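Local coordinates for protein ribonucleoside-diphosphate reductase subunit beta (Streptococcus sanguinis, PDB 4N83) that is the metal-cofactor subunit of a class Ib ribonucleotide reductase, which probably makes deoxyribonucleotides from ribonucleoside diphosphates for DNA synthesis, at residues 55-69 with 153-167. Residues are numbered along the deposited sequence; the frame is centred on the assembly and turned at random.
With MN (manganese (II) ion), chain J; MN (manganese (II) ion), chain I.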
loop_
_atom_site.group_PDB
_atom_site.type_symbol
_atom_site.label_atom_id
_atom_site.label_comp_id
_atom_site.label_asym_id
_atom_site.label_seq_id
_atom_site.Cartn_x
_atom_site.Cartn_y
_atom_site.Cartn_z
ATOM N N VAL A 55 27.551 10.509 3.344
ATOM C CA VAL A 55 26.541 9.853 2.506
ATOM C C VAL A 55 25.677 8.870 3.304
ATOM O O VAL A 55 24.451 8.869 3.171
ATOM C CB VAL A 55 27.195 9.143 1.294
ATOM C CG1 VAL A 55 26.198 8.252 0.567
ATOM C CG2 VAL A 55 27.771 10.175 0.335
ATOM N N GLY A 56 26.316 8.042 4.126
ATOM C CA GLY A 56 25.604 7.062 4.950
ATOM C C GLY A 56 24.726 7.694 6.018
ATOM O O GLY A 56 23.622 7.215 6.286
ATOM N N LYS A 57 25.222 8.769 6.628
ATOM C CA LYS A 57 24.471 9.512 7.642
ATOM C C LYS A 57 23.242 10.211 7.054
ATOM O O LYS A 57 22.236 10.396 7.744
ATOM C CB LYS A 57 25.373 10.549 8.320
ATOM C CG LYS A 57 26.428 9.952 9.239
ATOM C CD LYS A 57 27.224 11.039 9.943
ATOM C CE LYS A 57 28.058 10.475 11.080
ATOM N NZ LYS A 57 28.844 11.536 11.767
ATOM N N VAL A 58 23.336 10.597 5.784
ATOM C CA VAL A 58 22.242 11.268 5.085
ATOM C C VAL A 58 21.112 10.291 4.770
ATOM O O VAL A 58 19.974 10.505 5.188
ATOM C CB VAL A 58 22.745 11.952 3.791
ATOM C CG1 VAL A 58 21.613 12.187 2.798
ATOM C CG2 VAL A 58 23.434 13.267 4.129
ATOM N N PHE A 59 21.428 9.226 4.036
ATOM C CA PHE A 59 20.418 8.238 3.650
ATOM C C PHE A 59 19.827 7.544 4.873
ATOM O O PHE A 59 18.612 7.376 4.965
ATOM C CB PHE A 59 20.996 7.188 2.690
ATOM C CG PHE A 59 21.413 7.738 1.350
ATOM C CD1 PHE A 59 20.606 8.639 0.658
ATOM C CD2 PHE A 59 22.604 7.330 0.763
ATOM C CE1 PHE A 59 20.993 9.134 -0.577
ATOM C CE2 PHE A 59 22.991 7.820 -0.474
ATOM C CZ PHE A 59 22.185 8.724 -1.145
ATOM N N GLY A 60 20.691 7.155 5.807
ATOM C CA GLY A 60 20.259 6.522 7.050
ATOM C C GLY A 60 19.312 7.384 7.867
ATOM O O GLY A 60 18.381 6.872 8.489
ATOM N N GLY A 61 19.556 8.693 7.874
ATOM C CA GLY A 61 18.685 9.642 8.567
ATOM C C GLY A 61 17.320 9.758 7.913
ATOM O O GLY A 61 16.303 9.865 8.598
ATOM N N LEU A 62 17.306 9.741 6.581
ATOM C CA LEU A 62 16.063 9.763 5.813
ATOM C C LEU A 62 15.329 8.425 5.913
ATOM O O LEU A 62 14.097 8.390 5.911
ATOM C CB LEU A 62 16.347 10.087 4.344
ATOM C CG LEU A 62 16.991 11.445 4.047
ATOM C CD1 LEU A 62 17.492 11.478 2.611
ATOM C CD2 LEU A 62 16.021 12.588 4.312
ATOM N N THR A 63 16.090 7.333 5.996
ATOM C CA THR A 63 15.525 5.991 6.174
ATOM C C THR A 63 14.620 5.925 7.405
ATOM O O THR A 63 13.601 5.234 7.398
ATOM C CB THR A 63 16.633 4.923 6.326
ATOM O OG1 THR A 63 17.641 5.121 5.329
ATOM C CG2 THR A 63 16.056 3.516 6.191
ATOM N N LEU A 64 15.005 6.643 8.457
ATOM C CA LEU A 64 14.210 6.731 9.681
ATOM C C LEU A 64 12.843 7.363 9.413
ATOM O O LEU A 64 11.836 6.942 9.983
ATOM C CB LEU A 64 14.959 7.550 10.739
ATOM C CG LEU A 64 14.394 7.548 12.161
ATOM C CD1 LEU A 64 14.639 6.207 12.839
ATOM C CD2 LEU A 64 15.008 8.676 12.975
ATOM N N LEU A 65 12.818 8.368 8.540
ATOM C CA LEU A 65 11.602 9.127 8.256
ATOM C C LEU A 65 10.718 8.494 7.174
ATOM O O LEU A 65 9.512 8.739 7.148
ATOM C CB LEU A 65 11.958 10.560 7.868
ATOM C CG LEU A 65 12.765 11.341 8.910
ATOM C CD1 LEU A 65 13.301 12.633 8.311
ATOM C CD2 LEU A 65 11.928 11.626 10.149
ATOM N N ASP A 66 11.310 7.702 6.281
ATOM C CA ASP A 66 10.523 6.895 5.336
ATOM C C ASP A 66 9.934 5.663 6.030
ATOM O O ASP A 66 8.914 5.128 5.590
ATOM C CB ASP A 66 11.357 6.479 4.113
ATOM C CG ASP A 66 11.249 7.471 2.960
ATOM O OD1 ASP A 66 10.116 7.772 2.528
ATOM O OD2 ASP A 66 12.300 7.936 2.473
ATOM N N THR A 67 10.584 5.214 7.105
ATOM C CA THR A 67 10.038 4.165 7.970
ATOM C C THR A 67 8.887 4.728 8.801
ATOM O O THR A 67 7.861 4.072 8.982
ATOM C CB THR A 67 11.107 3.601 8.929
ATOM O OG1 THR A 67 12.278 3.242 8.188
ATOM C CG2 THR A 67 10.581 2.373 9.669
ATOM N N LEU A 68 9.080 5.942 9.314
ATOM C CA LEU A 68 8.050 6.652 10.074
ATOM C C LEU A 68 6.761 6.816 9.270
ATOM O O LEU A 68 5.665 6.652 9.807
ATOM C CB LEU A 68 8.572 8.031 10.497
ATOM C CG LEU A 68 7.603 8.975 11.213
ATOM C CD1 LEU A 68 7.173 8.394 12.550
ATOM C CD2 LEU A 68 8.241 10.342 11.399
ATOM N N GLN A 69 6.906 7.142 7.988
ATOM C CA GLN A 69 5.759 7.383 7.112
ATOM C C GLN A 69 5.016 6.098 6.740
ATOM O O GLN A 69 3.785 6.060 6.777
ATOM C CB GLN A 69 6.197 8.119 5.839
ATOM C CG GLN A 69 6.573 9.577 6.055
ATOM C CD GLN A 69 5.367 10.473 6.276
ATOM O OE1 GLN A 69 4.914 11.162 5.363
ATOM N NE2 GLN A 69 4.840 10.466 7.494
ATOM N N SER A 153 3.075 15.998 7.481
ATOM C CA SER A 153 3.542 15.111 6.413
ATOM C C SER A 153 4.060 15.899 5.208
ATOM O O SER A 153 4.999 15.465 4.535
ATOM C CB SER A 153 2.424 14.164 5.973
ATOM O OG SER A 153 2.926 13.146 5.123
ATOM N N VAL A 154 3.446 17.050 4.937
ATOM C CA VAL A 154 3.900 17.935 3.862
ATOM C C VAL A 154 5.223 18.601 4.245
ATOM O O VAL A 154 6.155 18.624 3.443
ATOM C CB VAL A 154 2.838 19.001 3.502
ATOM C CG1 VAL A 154 3.407 20.043 2.545
ATOM C CG2 VAL A 154 1.612 18.339 2.886
ATOM N N PHE A 155 5.306 19.137 5.463
ATOM C CA PHE A 155 6.569 19.690 5.968
ATOM C C PHE A 155 7.667 18.632 5.972
ATOM O O PHE A 155 8.813 18.922 5.632
ATOM C CB PHE A 155 6.424 20.238 7.396
ATOM C CG PHE A 155 5.843 21.627 7.481
ATOM C CD1 PHE A 155 6.202 22.624 6.575
ATOM C CD2 PHE A 155 4.971 21.951 8.513
ATOM C CE1 PHE A 155 5.670 23.899 6.679
ATOM C CE2 PHE A 155 4.443 23.225 8.623
ATOM C CZ PHE A 155 4.790 24.200 7.705
ATOM N N LEU A 156 7.310 17.414 6.370
ATOM C CA LEU A 156 8.272 16.321 6.473
ATOM C C LEU A 156 8.960 16.062 5.138
ATOM O O LEU A 156 10.166 16.268 5.005
ATOM C CB LEU A 156 7.581 15.044 6.972
ATOM C CG LEU A 156 8.404 13.753 7.057
ATOM C CD1 LEU A 156 9.700 13.973 7.822
ATOM C CD2 LEU A 156 7.579 12.650 7.703
ATOM N N GLU A 157 8.178 15.651 4.146
ATOM C CA GLU A 157 8.724 15.119 2.897
ATOM C C GLU A 157 8.930 16.149 1.778
ATOM O O GLU A 157 9.686 15.886 0.842
ATOM C CB GLU A 157 7.841 13.972 2.409
ATOM C CG GLU A 157 7.743 12.844 3.423
ATOM C CD GLU A 157 6.930 11.673 2.921
ATOM O OE1 GLU A 157 5.726 11.859 2.644
ATOM O OE2 GLU A 157 7.496 10.568 2.806
ATOM N N THR A 158 8.276 17.307 1.876
ATOM C CA THR A 158 8.411 18.365 0.864
ATOM C C THR A 158 9.485 19.401 1.223
ATOM O O THR A 158 9.959 20.125 0.346
ATOM C CB THR A 158 7.077 19.114 0.640
ATOM O OG1 THR A 158 5.977 18.202 0.755
ATOM C CG2 THR A 158 7.043 19.778 -0.735
ATOM N N PHE A 159 9.871 19.462 2.499
ATOM C CA PHE A 159 10.745 20.529 3.002
ATOM C C PHE A 159 12.000 19.994 3.705
ATOM O O PHE A 159 13.114 20.191 3.214
ATOM C CB PHE A 159 9.928 21.475 3.907
ATOM C CG PHE A 159 10.711 22.097 5.035
ATOM C CD1 PHE A 159 11.773 22.955 4.780
ATOM C CD2 PHE A 159 10.366 21.840 6.357
ATOM C CE1 PHE A 159 12.486 23.528 5.821
ATOM C CE2 PHE A 159 11.074 22.412 7.400
ATOM C CZ PHE A 159 12.136 23.257 7.131
ATOM N N LEU A 160 11.823 19.319 4.839
ATOM C CA LEU A 160 12.960 18.894 5.671
ATOM C C LEU A 160 13.578 17.550 5.258
ATOM O O LEU A 160 14.582 17.125 5.835
ATOM C CB LEU A 160 12.580 18.898 7.159
ATOM C CG LEU A 160 11.458 17.975 7.656
ATOM C CD1 LEU A 160 11.985 16.596 8.034
ATOM C CD2 LEU A 160 10.734 18.611 8.836
ATOM N N PHE A 161 12.979 16.886 4.270
ATOM C CA PHE A 161 13.614 15.739 3.608
ATOM C C PHE A 161 14.781 16.205 2.729
ATOM O O PHE A 161 15.738 15.461 2.511
ATOM C CB PHE A 161 12.600 14.970 2.742
ATOM C CG PHE A 161 12.196 13.628 3.302
ATOM C CD1 PHE A 161 12.388 12.468 2.562
ATOM C CD2 PHE A 161 11.613 13.523 4.558
ATOM C CE1 PHE A 161 12.012 11.234 3.064
ATOM C CE2 PHE A 161 11.235 12.292 5.064
ATOM C CZ PHE A 161 11.436 11.144 4.317
ATOM N N TYR A 162 14.694 17.439 2.235
ATOM C CA TYR A 162 15.650 17.963 1.257
ATOM C C TYR A 162 17.005 18.361 1.846
ATOM O O TYR A 162 17.947 18.628 1.097
ATOM C CB TYR A 162 15.031 19.132 0.487
ATOM C CG TYR A 162 13.977 18.686 -0.502
ATOM C CD1 TYR A 162 12.688 18.370 -0.080
ATOM C CD2 TYR A 162 14.273 18.561 -1.856
ATOM C CE1 TYR A 162 11.724 17.952 -0.981
ATOM C CE2 TYR A 162 13.312 18.146 -2.764
ATOM C CZ TYR A 162 12.040 17.843 -2.320
ATOM O OH TYR A 162 11.082 17.430 -3.214
ATOM N N SER A 163 17.105 18.406 3.174
ATOM C CA SER A 163 18.402 18.517 3.843
ATOM C C SER A 163 19.278 17.321 3.469
ATOM O O SER A 163 20.493 17.453 3.313
ATOM C CB SER A 163 18.229 18.571 5.363
ATOM O OG SER A 163 17.510 17.445 5.838
ATOM N N GLY A 164 18.642 16.159 3.329
ATOM C CA GLY A 164 19.312 14.945 2.881
ATOM C C GLY A 164 19.470 14.860 1.371
ATOM O O GLY A 164 20.514 14.432 0.885
ATOM N N PHE A 165 18.444 15.272 0.625
ATOM C CA PHE A 165 18.484 15.207 -0.842
ATOM C C PHE A 165 19.556 16.106 -1.473
ATOM O O PHE A 165 19.963 15.868 -2.610
ATOM C CB PHE A 165 17.118 15.556 -1.460
ATOM C CG PHE A 165 16.025 14.549 -1.184
ATOM C CD1 PHE A 165 16.279 13.180 -1.184
ATOM C CD2 PHE A 165 14.718 14.977 -0.971
ATOM C CE1 PHE A 165 15.262 12.268 -0.948
ATOM C CE2 PHE A 165 13.699 14.067 -0.737
ATOM C CZ PHE A 165 13.972 12.711 -0.726
ATOM N N PHE A 166 20.008 17.125 -0.742
ATOM C CA PHE A 166 21.041 18.050 -1.230
ATOM C C PHE A 166 22.333 17.346 -1.666
ATOM O O PHE A 166 22.963 17.754 -2.645
ATOM C CB PHE A 166 21.358 19.098 -0.152
ATOM C CG PHE A 166 22.302 20.182 -0.608
ATOM C CD1 PHE A 166 21.816 21.370 -1.138
ATOM C CD2 PHE A 166 23.679 20.020 -0.494
ATOM C CE1 PHE A 166 22.680 22.371 -1.551
ATOM C CE2 PHE A 166 24.548 21.015 -0.909
ATOM C CZ PHE A 166 24.049 22.193 -1.438
ATOM N N THR A 167 22.722 16.299 -0.941
ATOM C CA THR A 167 23.979 15.588 -1.206
ATOM C C THR A 167 23.972 14.782 -2.521
ATOM O O THR A 167 24.831 15.009 -3.373
ATOM C CB THR A 167 24.382 14.688 -0.015
ATOM O OG1 THR A 167 24.387 15.464 1.189
ATOM C CG2 THR A 167 25.767 14.086 -0.227
HETATM MN MN MN J . 8.874 9.115 1.450
HETATM MN MN MN I . 4.562 11.055 1.273
#
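Asp66 and Glu157 meet at a manganese ion: Asp66 OD1 binds it at 2.1 Å and Glu157 OE2 at 2.4 Å, their carboxylate planes turned 63° apart. Glu157 OE1 binds the second manganese at 2.0 Å, making this carboxylate a bridge across the dimanganese centre; the chain runs extended beyond CG (chi2 -177°), which carries the group out to both ions. Glu97, His100, Glu191 and His194 supply the remaining protein ligands. The other oxygen of Asp66, OD2, is hydrogen-bonded to the hydroxyl of Tyr104, the predicted active-site tyrosine, and lies 3.4 Å from CE1 of Phe161, near the ring plane.

Phe161 belongs to the second shell. Leu62 CD2 makes a CH-pi contact over one face, 4.2 Å from the centroid and 20° off the normal, while Glu157 CG covers the opposite face. Leu65 reaches past the ring to Leu156, CD1 against CD1.

Beyond this apolar layer, Gly164 permits close helix approach: its CA is 5.2 Å from that of Val58, and Leu62 CD1 packs on it. The axis of segment 55-69, part of helix 49-78, comes within 9.0 Å of that of 162-167 but only 11.3 Å of that of 153-160, with its pi-type turn at 156-160. Both run roughly antiparallel to it within the ferritin-like all-helical bundle, where helix 84-111 packs on Leu62 and Asp66, helix 128-143 on Leu68, and helix 178-206 on Phe165.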